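Glycerol trinitrate reductase (Agrobacterium tumefaciens, PDB 5EPD) probably catalyses NAD(P)H-dependent reduction of glycerol trinitrate as an FMN-dependent member of the Old Yellow Enzyme family, seen here without its flavin. Local coordinates at residues A[117-122]-A[183-188]; A[269-274]-A[301-306]. All blocks are in the same frame, centred on the assembly; numbering follows the deposited sequence.

Interaction 1: A[117-122]-A[183-188]; sequences IVLQLW and ANSIEA
Ser-185 meets Leu-119 and Leu-121 through a single atom, its OG, which rests against methyl groups of both leucines. The evidence is the set of closest approaches: OG lies 3.5 Å from Leu-119 CD2 and 3.6 Å from Leu-119 CD1, nearly the same distance, so the hydroxyl oxygen sits across the fork of the isopropyl group and not against one branch. Leu-121 adds one methyl, with its CD2 at 3.9 Å from the same Ser-185 OG.

The two leucines reach this point by different routes. Leu-119 swings CG away from its backbone N (chi1 -179°), whereas Leu-121 carries CG beside its N and opposite the carbonyl carbon (chi1 -59°). Both CB atoms leave the strand on the helix-facing side, as expected for residues two apart in an extended chain, and the two CD2 methyls converge on the serine from neighbouring positions. The serine makes no hydrogen bond to 117-122; its hydroxyl is the donor to Ala-181 O, one turn back in the same helix, so its hydrogen has a partner and the oxygen can lie against hydrocarbon. The contact is small, 96 Å² in all, and the nearest CA atoms, those of Leu-119 and Ser-185, are 6.6 Å apart.

This is a beta-alpha-beta crossover unit of the TIM barrel: helix 171-187 lies in the chain between the adjacent parallel strands 117-122 and 193-196. Val-193 touches both Leu-121 and Ser-185, and helix 171-187 has helix 97-112 beside it, where Ile-100 meets Asn-184 and Glu-187.

Interaction 2: A[269-274]-A[301-306]; sequences YIVDKL and GSLRRR
Val-271, Asp-272, Leu-303 and Arg-306 join two neighbouring outer helices of the TIM barrel, 263-276 and 300-306. The short segments run nearly parallel, at 17° between their N-to-C directions with axes 9.1 Å apart, consistent with consecutive helices that run the same way round the outside of the barrel.

The apolar part centres on Val-271, whose two methyls have separate partners. CG2 meets Leu-303 CD2 at 3.9 Å, the two side chains crossing at about a right angle. CG1, which stands anti to the backbone N, lies 3.5 Å from Leu-303 O and also packs against Arg-306 CB, so it fits against the helix backbone itself.

The ionic part lies at the partly exposed side. Arg-306 NH1 donates to Asp-272 OD1 at 3.1 Å along an almost straight path (168° at the hydrogen), using the syn lone pair of that oxygen and staying in the guanidinium plane. The carboxylate is nevertheless turned 67° from that plane, so this is not a flat, two-pronged pairing; Asp-272 OD2, also 3.1 Å from NH1, approaches obliquely and completes the salt bridge.

Hydrogen bonds within helix 300-306 fix the arginine's rotation. Its NE donates to Ser-302 OG at 2.9 Å, again in plane, while the NH2 bond to the same oxygen is weak. Ser-302 OG is in turn bonded to Asp-268, which probably adds to the negative surroundings of the guanidinium.

Finally, a water lies between the helices. Its approach to Asp-272 OD1, 2.5 Å, is unusually short and that length is doubtful; it also donates to Arg-306 O at 2.8 Å.

How the interactions relate
Followed from the N terminus, the chain runs along strand 117-122, crosses 60 residues that include the short strands between 140 and 165, and returns on helix 171-187 to close interaction 1. It then passes strands 193-196 and 245-249 before helix 263-276 opens interaction 2, which closes on helix 300-306 after strand 281-284. The two loops therefore lie in series, neither nesting nor crossing. Interaction 1 ties the barrel wall to its outer helical layer; interaction 2 joins two helices within that layer, with strand 281-284 between them in sequence. Their centres are 25 Å apart and their nearest atoms about 12 Å, so they touch nowhere and lie in separate parts of one barrel.

Interaction 1: A[117-122]-A[183-188]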
loop_
_atom_site.group_PDB
_atom_site.type_symbol
_atom_site.label_atom_id
_atom_site.label_comp_id
_atom_site.label_asym_id
_atom_site.label_seq_id
_atom_site.Cartn_x
_atom_site.Cartn_y
_atom_site.Cartn_z
ATOM N N ILE A 117 -4.301 -5.851 -11.025
ATOM C CA ILE A 117 -3.634 -4.721 -10.385
ATOM C C ILE A 117 -4.631 -3.835 -9.660
ATOM O O ILE A 117 -5.652 -3.396 -10.212
ATOM C CB ILE A 117 -2.751 -3.898 -11.363
ATOM C CG1 ILE A 117 -1.862 -2.929 -10.573
ATOM C CG2 ILE A 117 -3.599 -3.182 -12.418
ATOM C CD1 ILE A 117 -0.912 -2.155 -11.464
ATOM N N VAL A 118 -4.289 -3.603 -8.404
ATOM C CA VAL A 118 -5.031 -2.790 -7.489
ATOM C C VAL A 118 -4.149 -1.572 -7.153
ATOM O O VAL A 118 -2.922 -1.703 -7.009
ATOM C CB VAL A 118 -5.353 -3.673 -6.275
ATOM C CG1 VAL A 118 -5.569 -2.864 -5.013
ATOM C CG2 VAL A 118 -6.574 -4.516 -6.600
ATOM N N LEU A 119 -4.759 -0.390 -7.061
ATOM C CA LEU A 119 -4.035 0.837 -6.661
ATOM C C LEU A 119 -4.089 1.082 -5.135
ATOM O O LEU A 119 -5.160 1.103 -4.512
ATOM C CB LEU A 119 -4.562 2.047 -7.450
ATOM C CG LEU A 119 -3.925 3.419 -7.207
ATOM C CD1 LEU A 119 -4.042 4.349 -8.404
ATOM C CD2 LEU A 119 -4.573 4.108 -6.025
ATOM N N GLN A 120 -2.922 1.280 -4.528
ATOM C CA GLN A 120 -2.876 1.606 -3.094
ATOM C C GLN A 120 -2.974 3.108 -2.850
ATOM O O GLN A 120 -2.044 3.858 -3.140
ATOM C CB GLN A 120 -1.619 1.052 -2.399
ATOM C CG GLN A 120 -1.688 1.148 -0.875
ATOM C CD GLN A 120 -0.389 0.823 -0.178
ATOM O OE1 GLN A 120 0.643 1.377 -0.511
ATOM N NE2 GLN A 120 -0.438 -0.029 0.808
ATOM N N LEU A 121 -4.113 3.515 -2.297
ATOM C CA LEU A 121 -4.409 4.913 -1.969
ATOM C C LEU A 121 -3.696 5.450 -0.722
ATOM O O LEU A 121 -3.851 4.906 0.396
ATOM C CB LEU A 121 -5.905 5.084 -1.724
ATOM C CG LEU A 121 -6.788 4.698 -2.898
ATOM C CD1 LEU A 121 -8.227 4.609 -2.404
ATOM C CD2 LEU A 121 -6.629 5.690 -4.043
ATOM N N TRP A 122 -3.007 6.576 -0.909
ATOM C CA TRP A 122 -2.088 7.104 0.071
ATOM C C TRP A 122 -2.438 8.506 0.577
ATOM O O TRP A 122 -2.813 9.391 -0.201
ATOM C CB TRP A 122 -0.738 7.197 -0.621
ATOM C CG TRP A 122 0.460 6.985 0.207
ATOM C CD1 TRP A 122 0.534 6.558 1.525
ATOM C CD2 TRP A 122 1.804 7.129 -0.249
ATOM N NE1 TRP A 122 1.861 6.431 1.899
ATOM C CE2 TRP A 122 2.655 6.765 0.825
ATOM C CE3 TRP A 122 2.369 7.481 -1.475
ATOM C CZ2 TRP A 122 4.045 6.777 0.705
ATOM C CZ3 TRP A 122 3.741 7.495 -1.596
ATOM C CH2 TRP A 122 4.569 7.145 -0.516
ATOM N N ALA A 183 -12.640 6.406 -7.107
ATOM C CA ALA A 183 -13.367 6.442 -8.392
ATOM C C ALA A 183 -12.463 6.772 -9.569
ATOM O O ALA A 183 -12.745 6.361 -10.689
ATOM C CB ALA A 183 -14.529 7.421 -8.330
ATOM N N ASN A 184 -11.401 7.541 -9.312
ATOM C CA ASN A 184 -10.341 7.789 -10.302
ATOM C C ASN A 184 -9.533 6.511 -10.622
ATOM O O ASN A 184 -9.018 6.351 -11.738
ATOM C CB ASN A 184 -9.370 8.883 -9.816
ATOM C CG ASN A 184 -10.011 10.264 -9.736
ATOM O OD1 ASN A 184 -11.094 10.492 -10.270
ATOM N ND2 ASN A 184 -9.337 11.193 -9.068
ATOM N N SER A 185 -9.406 5.626 -9.633
ATOM C CA SER A 185 -8.685 4.380 -9.811
ATOM C C SER A 185 -9.476 3.449 -10.705
ATOM O O SER A 185 -8.883 2.743 -11.515
ATOM C CB SER A 185 -8.400 3.707 -8.466
ATOM O OG SER A 185 -7.603 4.541 -7.642
ATOM N N ILE A 186 -10.807 3.460 -10.569
ATOM C CA ILE A 186 -11.693 2.705 -11.467
ATOM C C ILE A 186 -11.713 3.291 -12.872
ATOM O O ILE A 186 -11.686 2.537 -13.829
ATOM C CB ILE A 186 -13.145 2.632 -10.962
ATOM C CG1 ILE A 186 -13.206 1.983 -9.567
ATOM C CG2 ILE A 186 -14.004 1.851 -11.946
ATOM C CD1 ILE A 186 -12.424 0.690 -9.413
ATOM N N GLU A 187 -11.772 4.619 -12.998
ATOM C CA GLU A 187 -11.624 5.256 -14.304
ATOM C C GLU A 187 -10.337 4.764 -14.973
ATOM O O GLU A 187 -10.341 4.442 -16.160
ATOM C CB GLU A 187 -11.614 6.787 -14.197
ATOM C CG GLU A 187 -11.807 7.513 -15.536
ATOM C CD GLU A 187 -11.772 9.043 -15.427
ATOM O OE1 GLU A 187 -11.525 9.715 -16.468
ATOM O OE2 GLU A 187 -11.995 9.582 -14.313
ATOM N N ALA A 188 -9.252 4.672 -14.199
ATOM C CA ALA A 188 -7.929 4.303 -14.730
ATOM C C ALA A 188 -7.741 2.793 -15.074
ATOM O O ALA A 188 -6.646 2.371 -15.472
ATOM C CB ALA A 188 -6.853 4.765 -13.764
#

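Interaction 2: A[269-274]-A[301-306]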
loop_
_atom_site.group_PDB
_atom_site.type_symbol
_atom_site.label_atom_id
_atom_site.label_comp_id
_atom_site.label_asym_id
_atom_site.label_seq_id
_atom_site.Cartn_x
_atom_site.Cartn_y
_atom_site.Cartn_z
ATOM N N TYR A 269 -10.693 -4.413 17.349
ATOM C CA TYR A 269 -11.788 -3.470 17.082
ATOM C C TYR A 269 -11.897 -3.093 15.597
ATOM O O TYR A 269 -12.958 -3.266 14.968
ATOM C CB TYR A 269 -11.639 -2.183 17.916
ATOM C CG TYR A 269 -12.768 -1.211 17.621
ATOM C CD1 TYR A 269 -14.034 -1.416 18.165
ATOM C CD2 TYR A 269 -12.593 -0.121 16.748
ATOM C CE1 TYR A 269 -15.092 -0.556 17.889
ATOM C CE2 TYR A 269 -13.650 0.750 16.463
ATOM C CZ TYR A 269 -14.904 0.530 17.040
ATOM O OH TYR A 269 -15.987 1.370 16.797
ATOM N N ILE A 270 -10.786 -2.573 15.058
ATOM C CA ILE A 270 -10.692 -2.168 13.645
ATOM C C ILE A 270 -11.073 -3.307 12.696
ATOM O O ILE A 270 -11.830 -3.092 11.749
ATOM C CB ILE A 270 -9.285 -1.599 13.293
ATOM C CG1 ILE A 270 -9.169 -0.159 13.810
ATOM C CG2 ILE A 270 -9.035 -1.602 11.778
ATOM C CD1 ILE A 270 -7.756 0.268 14.153
ATOM N N VAL A 271 -10.564 -4.511 12.932
ATOM C CA VAL A 271 -10.905 -5.635 12.018
ATOM C C VAL A 271 -12.369 -6.075 12.167
ATOM O O VAL A 271 -13.001 -6.379 11.170
ATOM C CB VAL A 271 -9.909 -6.824 12.111
ATOM C CG1 VAL A 271 -10.412 -8.056 11.342
ATOM C CG2 VAL A 271 -8.544 -6.398 11.566
ATOM N N ASP A 272 -12.912 -6.070 13.382
ATOM C CA ASP A 272 -14.363 -6.278 13.564
ATOM C C ASP A 272 -15.167 -5.318 12.687
ATOM O O ASP A 272 -16.072 -5.708 11.955
ATOM C CB ASP A 272 -14.783 -6.033 15.027
ATOM C CG ASP A 272 -14.370 -7.153 15.965
ATOM O OD1 ASP A 272 -14.229 -8.315 15.501
ATOM O OD2 ASP A 272 -14.189 -6.851 17.178
ATOM N N LYS A 273 -14.837 -4.042 12.798
ATOM C CA LYS A 273 -15.518 -3.018 12.028
ATOM C C LYS A 273 -15.275 -3.129 10.512
ATOM O O LYS A 273 -16.180 -2.868 9.705
ATOM C CB LYS A 273 -15.087 -1.657 12.553
ATOM C CG LYS A 273 -15.704 -1.355 13.910
ATOM C CD LYS A 273 -17.146 -0.890 13.727
ATOM C CE LYS A 273 -17.787 -0.449 15.031
ATOM N NZ LYS A 273 -18.661 -1.504 15.612
ATOM N N LEU A 274 -14.058 -3.508 10.126
ATOM C CA LEU A 274 -13.756 -3.706 8.708
ATOM C C LEU A 274 -14.577 -4.852 8.180
ATOM O O LEU A 274 -15.165 -4.731 7.113
ATOM C CB LEU A 274 -12.271 -3.981 8.462
ATOM C CG LEU A 274 -11.371 -2.767 8.610
ATOM C CD1 LEU A 274 -9.926 -3.241 8.761
ATOM C CD2 LEU A 274 -11.554 -1.809 7.434
ATOM N N GLY A 301 -4.049 -14.408 14.707
ATOM C CA GLY A 301 -5.142 -15.372 14.605
ATOM C C GLY A 301 -6.467 -14.743 15.006
ATOM O O GLY A 301 -7.519 -15.087 14.440
ATOM N N SER A 302 -6.409 -13.812 15.973
ATOM C CA SER A 302 -7.568 -13.026 16.366
ATOM C C SER A 302 -8.118 -12.284 15.161
ATOM O O SER A 302 -9.311 -12.368 14.886
ATOM C CB SER A 302 -7.204 -12.027 17.484
ATOM O OG SER A 302 -8.303 -11.172 17.833
ATOM N N LEU A 303 -7.240 -11.566 14.452
ATOM C CA LEU A 303 -7.644 -10.734 13.302
ATOM C C LEU A 303 -8.170 -11.593 12.167
ATOM O O LEU A 303 -9.213 -11.288 11.543
ATOM C CB LEU A 303 -6.464 -9.891 12.775
ATOM C CG LEU A 303 -5.737 -8.956 13.755
ATOM C CD1 LEU A 303 -4.777 -8.075 12.985
ATOM C CD2 LEU A 303 -6.715 -8.126 14.572
ATOM N N ARG A 304 -7.408 -12.648 11.894
ATOM C CA ARG A 304 -7.816 -13.713 10.977
ATOM C C ARG A 304 -9.212 -14.285 11.291
ATOM O O ARG A 304 -10.034 -14.468 10.384
ATOM C CB ARG A 304 -6.765 -14.826 11.026
ATOM C CG ARG A 304 -7.083 -16.046 10.198
ATOM C CD ARG A 304 -7.511 -15.664 8.796
ATOM N NE ARG A 304 -7.182 -16.697 7.832
ATOM C CZ ARG A 304 -7.709 -16.784 6.612
ATOM N NH1 ARG A 304 -8.630 -15.909 6.207
ATOM N NH2 ARG A 304 -7.320 -17.770 5.795
ATOM N N ARG A 305 -9.475 -14.569 12.565
ATOM C CA ARG A 305 -10.785 -15.053 12.974
ATOM C C ARG A 305 -11.891 -14.013 12.749
ATOM O O ARG A 305 -12.963 -14.329 12.252
ATOM C CB ARG A 305 -10.744 -15.467 14.441
ATOM C CG ARG A 305 -10.380 -16.922 14.628
ATOM C CD ARG A 305 -10.340 -17.313 16.092
ATOM N NE ARG A 305 -8.959 -17.542 16.502
ATOM C CZ ARG A 305 -8.269 -16.793 17.365
ATOM N NH1 ARG A 305 -7.003 -17.120 17.637
ATOM N NH2 ARG A 305 -8.818 -15.736 17.967
ATOM N N ARG A 306 -11.612 -12.766 13.104
ATOM C CA ARG A 306 -12.600 -11.694 13.033
ATOM C C ARG A 306 -12.974 -11.329 11.627
ATOM O O ARG A 306 -14.075 -10.838 11.390
ATOM C CB ARG A 306 -12.068 -10.448 13.720
ATOM C CG ARG A 306 -11.983 -10.625 15.208
ATOM C CD ARG A 306 -11.187 -9.516 15.860
ATOM N NE ARG A 306 -10.830 -9.910 17.216
ATOM C CZ ARG A 306 -11.675 -9.922 18.241
ATOM N NH1 ARG A 306 -12.933 -9.529 18.086
ATOM N NH2 ARG A 306 -11.246 -10.303 19.425
HETATM O O HOH W 1 -15.204 -9.939 13.845
#